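Local coordinates for protein tryparedoxin (Leishmania major, PDB 3S9F) that probably acts as a thioredoxin-fold disulfide oxidoreductase that passes reducing equivalents to tryparedoxin peroxidase in the parasite's detoxification pathway, at residues 52-57 / 85-90; 32-37 / 105-110. All coordinates share one frame; numbering follows the deposited sequence.

Contact 1 of 2, residues 52-57 / 85-90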
# COMPACT_ATOMS: atom_id res chain seq x y z
N PHE A 52 -13.42 -2.86 -8.55
CA PHE A 52 -13.91 -3.95 -7.73
C PHE A 52 -12.73 -4.72 -7.18
O PHE A 52 -11.78 -4.98 -7.90
CB PHE A 52 -14.74 -4.93 -8.57
CG PHE A 52 -16.03 -4.35 -9.03
CD1 PHE A 52 -16.12 -3.68 -10.25
CD2 PHE A 52 -17.17 -4.51 -8.26
CE1 PHE A 52 -17.35 -3.15 -10.68
CE2 PHE A 52 -18.39 -3.98 -8.68
CZ PHE A 52 -18.47 -3.30 -9.89
N PHE A 53 -12.80 -5.08 -5.90
CA PHE A 53 -11.93 -6.14 -5.38
C PHE A 53 -12.69 -7.45 -5.49
O PHE A 53 -13.84 -7.55 -5.04
CB PHE A 53 -11.56 -5.89 -3.92
CG PHE A 53 -10.61 -4.74 -3.74
CD1 PHE A 53 -9.32 -4.80 -4.26
CD2 PHE A 53 -11.01 -3.61 -3.03
CE1 PHE A 53 -8.44 -3.75 -4.08
CE2 PHE A 53 -10.13 -2.55 -2.85
CZ PHE A 53 -8.86 -2.61 -3.38
N TYR A 54 -12.08 -8.47 -6.09
CA TYR A 54 -12.75 -9.76 -6.25
C TYR A 54 -12.02 -10.74 -5.34
O TYR A 54 -10.84 -11.02 -5.55
CB TYR A 54 -12.63 -10.24 -7.70
CG TYR A 54 -13.27 -11.57 -7.99
CD1 TYR A 54 -12.63 -12.51 -8.79
CD2 TYR A 54 -14.54 -11.89 -7.47
CE1 TYR A 54 -13.23 -13.78 -9.06
CE2 TYR A 54 -15.14 -13.13 -7.72
CZ TYR A 54 -14.48 -14.05 -8.53
OH TYR A 54 -15.09 -15.26 -8.77
N PHE A 55 -12.72 -11.21 -4.31
CA PHE A 55 -12.16 -12.17 -3.34
C PHE A 55 -12.55 -13.55 -3.79
O PHE A 55 -13.74 -13.86 -3.88
CB PHE A 55 -12.72 -11.86 -1.94
CG PHE A 55 -12.37 -10.46 -1.43
CD1 PHE A 55 -13.14 -9.33 -1.82
CD2 PHE A 55 -11.26 -10.27 -0.63
CE1 PHE A 55 -12.80 -8.05 -1.38
CE2 PHE A 55 -10.90 -9.00 -0.17
CZ PHE A 55 -11.69 -7.86 -0.55
N SER A 56 -11.57 -14.39 -4.11
CA SER A 56 -11.87 -15.69 -4.66
C SER A 56 -10.64 -16.57 -4.47
O SER A 56 -9.59 -16.09 -4.05
CB SER A 56 -12.18 -15.56 -6.16
OG SER A 56 -12.68 -16.78 -6.65
N ALA A 57 -10.77 -17.86 -4.77
CA ALA A 57 -9.63 -18.79 -4.66
C ALA A 57 -9.84 -19.94 -5.62
O ALA A 57 -10.99 -20.35 -5.90
CB ALA A 57 -9.50 -19.32 -3.24
N ILE A 85 -11.21 -4.56 -12.39
CA ILE A 85 -11.31 -5.55 -11.32
C ILE A 85 -9.92 -5.88 -10.84
O ILE A 85 -8.97 -6.01 -11.64
CB ILE A 85 -12.07 -6.82 -11.75
CG1 ILE A 85 -13.54 -6.46 -12.11
CG2 ILE A 85 -12.10 -7.85 -10.59
CD1 ILE A 85 -14.35 -7.65 -12.61
N ILE A 86 -9.79 -6.00 -9.52
CA ILE A 86 -8.52 -6.40 -8.91
C ILE A 86 -8.73 -7.66 -8.10
O ILE A 86 -9.49 -7.65 -7.13
CB ILE A 86 -7.96 -5.29 -7.96
CG1 ILE A 86 -7.75 -3.98 -8.73
CG2 ILE A 86 -6.65 -5.80 -7.30
CD1 ILE A 86 -7.47 -2.75 -7.84
N LEU A 87 -8.07 -8.74 -8.49
CA LEU A 87 -8.09 -9.99 -7.69
C LEU A 87 -7.46 -9.80 -6.31
O LEU A 87 -6.36 -9.25 -6.21
CB LEU A 87 -7.39 -11.12 -8.45
CG LEU A 87 -7.29 -12.45 -7.68
CD1 LEU A 87 -8.70 -13.08 -7.47
CD2 LEU A 87 -6.38 -13.40 -8.45
N ALA A 88 -8.19 -10.22 -5.27
CA ALA A 88 -7.68 -10.25 -3.90
C ALA A 88 -7.79 -11.71 -3.49
O ALA A 88 -8.82 -12.17 -2.94
CB ALA A 88 -8.50 -9.34 -3.00
N SER A 89 -6.73 -12.45 -3.79
CA SER A 89 -6.77 -13.91 -3.79
C SER A 89 -6.66 -14.54 -2.42
O SER A 89 -5.80 -14.16 -1.62
CB SER A 89 -5.64 -14.46 -4.65
OG SER A 89 -5.68 -15.88 -4.57
N TRP A 90 -7.54 -15.51 -2.16
CA TRP A 90 -7.43 -16.32 -0.96
C TRP A 90 -6.59 -17.59 -1.19
O TRP A 90 -6.53 -18.46 -0.33
CB TRP A 90 -8.82 -16.70 -0.46
CG TRP A 90 -9.54 -15.60 0.30
CD1 TRP A 90 -9.29 -14.25 0.29
CD2 TRP A 90 -10.65 -15.79 1.18
NE1 TRP A 90 -10.19 -13.59 1.12
CE2 TRP A 90 -11.03 -14.52 1.67
CE3 TRP A 90 -11.36 -16.93 1.59
CZ2 TRP A 90 -12.10 -14.35 2.57
CZ3 TRP A 90 -12.41 -16.77 2.47
CH2 TRP A 90 -12.79 -15.48 2.94

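Contact 2 of 2, residues 32-37 / 105-110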
# COMPACT_ATOMS: atom_id res chain seq x y z
N LEU A 32 2.60 0.44 -4.31
CA LEU A 32 2.29 -0.95 -4.61
C LEU A 32 2.14 -1.09 -6.12
O LEU A 32 1.41 -0.31 -6.76
CB LEU A 32 0.99 -1.38 -3.92
CG LEU A 32 0.56 -2.84 -4.07
CD1 LEU A 32 1.36 -3.70 -3.13
CD2 LEU A 32 -0.93 -2.96 -3.77
N LYS A 33 2.81 -2.06 -6.70
CA LYS A 33 2.60 -2.31 -8.11
C LYS A 33 1.57 -3.44 -8.21
O LYS A 33 1.70 -4.45 -7.53
CB LYS A 33 3.92 -2.62 -8.82
CG LYS A 33 4.99 -1.52 -8.72
CD LYS A 33 4.42 -0.11 -8.95
CE LYS A 33 5.48 0.97 -8.64
NZ LYS A 33 4.86 2.33 -8.50
N LEU A 34 0.49 -3.22 -8.95
CA LEU A 34 -0.50 -4.27 -9.19
C LEU A 34 -0.06 -5.14 -10.35
O LEU A 34 0.60 -4.67 -11.29
CB LEU A 34 -1.87 -3.67 -9.47
CG LEU A 34 -2.56 -2.91 -8.33
CD1 LEU A 34 -3.84 -2.24 -8.84
CD2 LEU A 34 -2.82 -3.82 -7.11
N ARG A 35 -0.38 -6.42 -10.29
CA ARG A 35 -0.14 -7.34 -11.38
C ARG A 35 -1.13 -7.06 -12.54
O ARG A 35 -2.32 -6.83 -12.30
CB ARG A 35 -0.32 -8.75 -10.81
CG ARG A 35 -0.15 -9.84 -11.75
CD ARG A 35 1.18 -10.54 -11.59
NE ARG A 35 1.16 -11.57 -12.60
CZ ARG A 35 1.28 -12.87 -12.38
NH1 ARG A 35 1.20 -13.69 -13.43
NH2 ARG A 35 1.49 -13.35 -11.16
N LYS A 36 -0.64 -7.15 -13.77
CA LYS A 36 -1.49 -7.14 -14.95
C LYS A 36 -0.95 -8.22 -15.85
O LYS A 36 -0.04 -8.00 -16.61
CB LYS A 36 -1.45 -5.81 -15.68
CG LYS A 36 -2.34 -5.81 -16.86
CD LYS A 36 -2.33 -4.50 -17.56
CE LYS A 36 -3.20 -4.55 -18.76
NZ LYS A 36 -3.03 -3.33 -19.52
N GLN A 37 -1.51 -9.40 -15.72
CA GLN A 37 -1.01 -10.57 -16.38
C GLN A 37 0.46 -10.77 -16.08
O GLN A 37 0.84 -10.89 -14.93
CB GLN A 37 -1.26 -10.51 -17.88
CG GLN A 37 -2.71 -10.83 -18.24
CD GLN A 37 -3.67 -9.81 -17.70
OE1 GLN A 37 -3.58 -8.65 -18.03
NE2 GLN A 37 -4.58 -10.25 -16.85
N PRO A 105 -8.81 -11.76 -16.97
CA PRO A 105 -8.34 -10.69 -17.86
C PRO A 105 -8.03 -9.39 -17.14
O PRO A 105 -7.64 -8.43 -17.76
CB PRO A 105 -9.54 -10.46 -18.77
CG PRO A 105 -10.69 -10.86 -17.98
CD PRO A 105 -10.25 -11.98 -17.11
N TRP A 106 -8.24 -9.38 -15.83
CA TRP A 106 -8.08 -8.17 -15.05
C TRP A 106 -6.78 -8.11 -14.24
O TRP A 106 -5.82 -8.77 -14.56
CB TRP A 106 -9.30 -7.96 -14.16
CG TRP A 106 -9.68 -9.15 -13.40
CD1 TRP A 106 -9.01 -9.69 -12.36
CD2 TRP A 106 -10.84 -9.96 -13.59
NE1 TRP A 106 -9.66 -10.79 -11.89
CE2 TRP A 106 -10.80 -10.98 -12.63
CE3 TRP A 106 -11.91 -9.94 -14.48
CZ2 TRP A 106 -11.77 -11.95 -12.54
CZ3 TRP A 106 -12.86 -10.89 -14.38
CH2 TRP A 106 -12.79 -11.89 -13.42
N LEU A 107 -6.76 -7.28 -13.20
CA LEU A 107 -5.58 -7.04 -12.38
C LEU A 107 -5.52 -7.91 -11.13
O LEU A 107 -6.48 -8.50 -10.76
CB LEU A 107 -5.56 -5.59 -11.92
CG LEU A 107 -5.71 -4.49 -12.97
CD1 LEU A 107 -5.64 -3.10 -12.39
CD2 LEU A 107 -4.65 -4.67 -13.98
N SER A 108 -4.37 -7.94 -10.46
CA SER A 108 -4.31 -8.64 -9.16
C SER A 108 -3.39 -7.93 -8.19
O SER A 108 -2.39 -7.35 -8.55
CB SER A 108 -3.83 -10.11 -9.33
OG SER A 108 -3.87 -10.83 -8.10
N ILE A 109 -3.74 -8.00 -6.92
CA ILE A 109 -2.76 -7.77 -5.88
C ILE A 109 -1.73 -8.92 -6.01
O ILE A 109 -2.12 -10.09 -6.16
CB ILE A 109 -3.46 -7.80 -4.51
CG1 ILE A 109 -4.43 -6.61 -4.40
CG2 ILE A 109 -2.42 -7.82 -3.37
CD1 ILE A 109 -5.48 -6.77 -3.26
N PRO A 110 -0.43 -8.60 -5.98
CA PRO A 110 0.56 -9.65 -6.16
C PRO A 110 0.45 -10.70 -5.06
O PRO A 110 0.06 -10.40 -3.92
CB PRO A 110 1.89 -8.92 -6.07
CG PRO A 110 1.57 -7.52 -6.52
CD PRO A 110 0.18 -7.26 -5.96
O HOH W 1 -5.86 -6.50 -17.28

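Contact 1 of 2, residues 52-57 / 85-90
Ala88 CB lies over one face of the Phe55 ring, a CH-pi contact 4.1 Å from the ring centroid, while NE1 of Trp90, hydrogen-bonded to Thr121 OG1, stands at that ring's edge. On the same face of the sheet Phe53 runs beside Ile86, with CE1 of Phe53 4.0 Å from CD1 of Ile86. The other face carries Ile85, Tyr54 and Leu87: CG2 of Ile85 meets CB of Tyr54 at 3.8 Å, and CD1 of Leu87 meets CD1 of Tyr54 obliquely. The Tyr54 ring points away from its own amide nitrogen (chi1 179°), which carries its hydroxyl to a hydrogen bond with Thr67 OG1.

Between these layers the parallel backbones are laced by Ile86 N to Phe52 O (2.8 Å), Tyr54 N to Ile86 O (2.9 Å) and Ala88 N to Tyr54 O (2.8 Å). At the C-terminal edge Trp90 N donates a hydrogen bond to Ser56 O at 2.8 Å, whereas the buried Ser56 N has no partner.

These are the two strands of a right-handed beta-alpha-beta crossover through helix 61-77. That helix and helix 94-101 cover the Tyr54 face, helix 114-123 covers the Phe55 face, and strand 131-136 flanks 52-57.

Contact 2 of 2, residues 32-37 / 105-110
A short antiparallel beta bridge joins strand 34-36, in the N-terminal part of the chain, to strand 107-108 of the thioredoxin fold, extending the sheet beyond its three parallel strands, 50-56, 83-89 and 107-108. Arg35 and Ser108 form a hydrogen-bonded pair: Arg35 N gives a bond to Ser108 O at 2.8 Å, in the carbonyl plane, and Ser108 N returns one to Arg35 O at 3.0 Å, tilted from it.

One side of this ladder carries Leu107 and Lys36, with CD2 of Leu107 resting 3.8 Å from CB of Lys36. The other branch of Leu107, CD1, meets CD1 of Leu34 at 4.1 Å, the two leucine side chains crossing at about a right angle. Toward the end of the bridge, CD2 of Leu34 reaches CG1 of Ile109, whose own side chain packs on helix 114-123, and the Pro110 ring abuts the Lys33 carbonyl.

On the other side CB of Arg35 lies 4.0 Å from CB of Ser108, and both residues touch Phe97 and Tyr101 of helix 94-101. The Arg35 chain bends at chi2 (103°), which turns an edge of its guanidinium toward Gln37 O; the NE to O separation is implausibly short, so the detail of that bond is doubtful. NH2 is held by Asn98.

Gln37 closes the far end. Its bent chain carries NE2 to a lone pair of Trp106 O at 3.0 Å, and a water donates to both Gln37 OE1 and Pro105 O, at 2.7 Å from Pro105 O.

How the contacts relate
After helix 23-30 the chain lays down 32-37, the first half of contact 2, then strand 39-41, before entering the sheet's interior at 52-57. Helix 61-77 carries it over to 85-90, where contact 1 closes the smaller loop, of 27 residues. Helix 94-101 then leads to 105-110, and contact 2 closes the larger loop, so contact 1 is nested inside it. The two meet directly because strands 83-89 and 107-108 are neighbours: Leu87 N lies 2.8 Å from Leu107 O, a probable hydrogen bond. Together they tie strands 50-56, 83-89, 107-108 and 34-36 into a continuous run of the sheet, joining the fold's parallel centre to its N-terminal antiparallel margin.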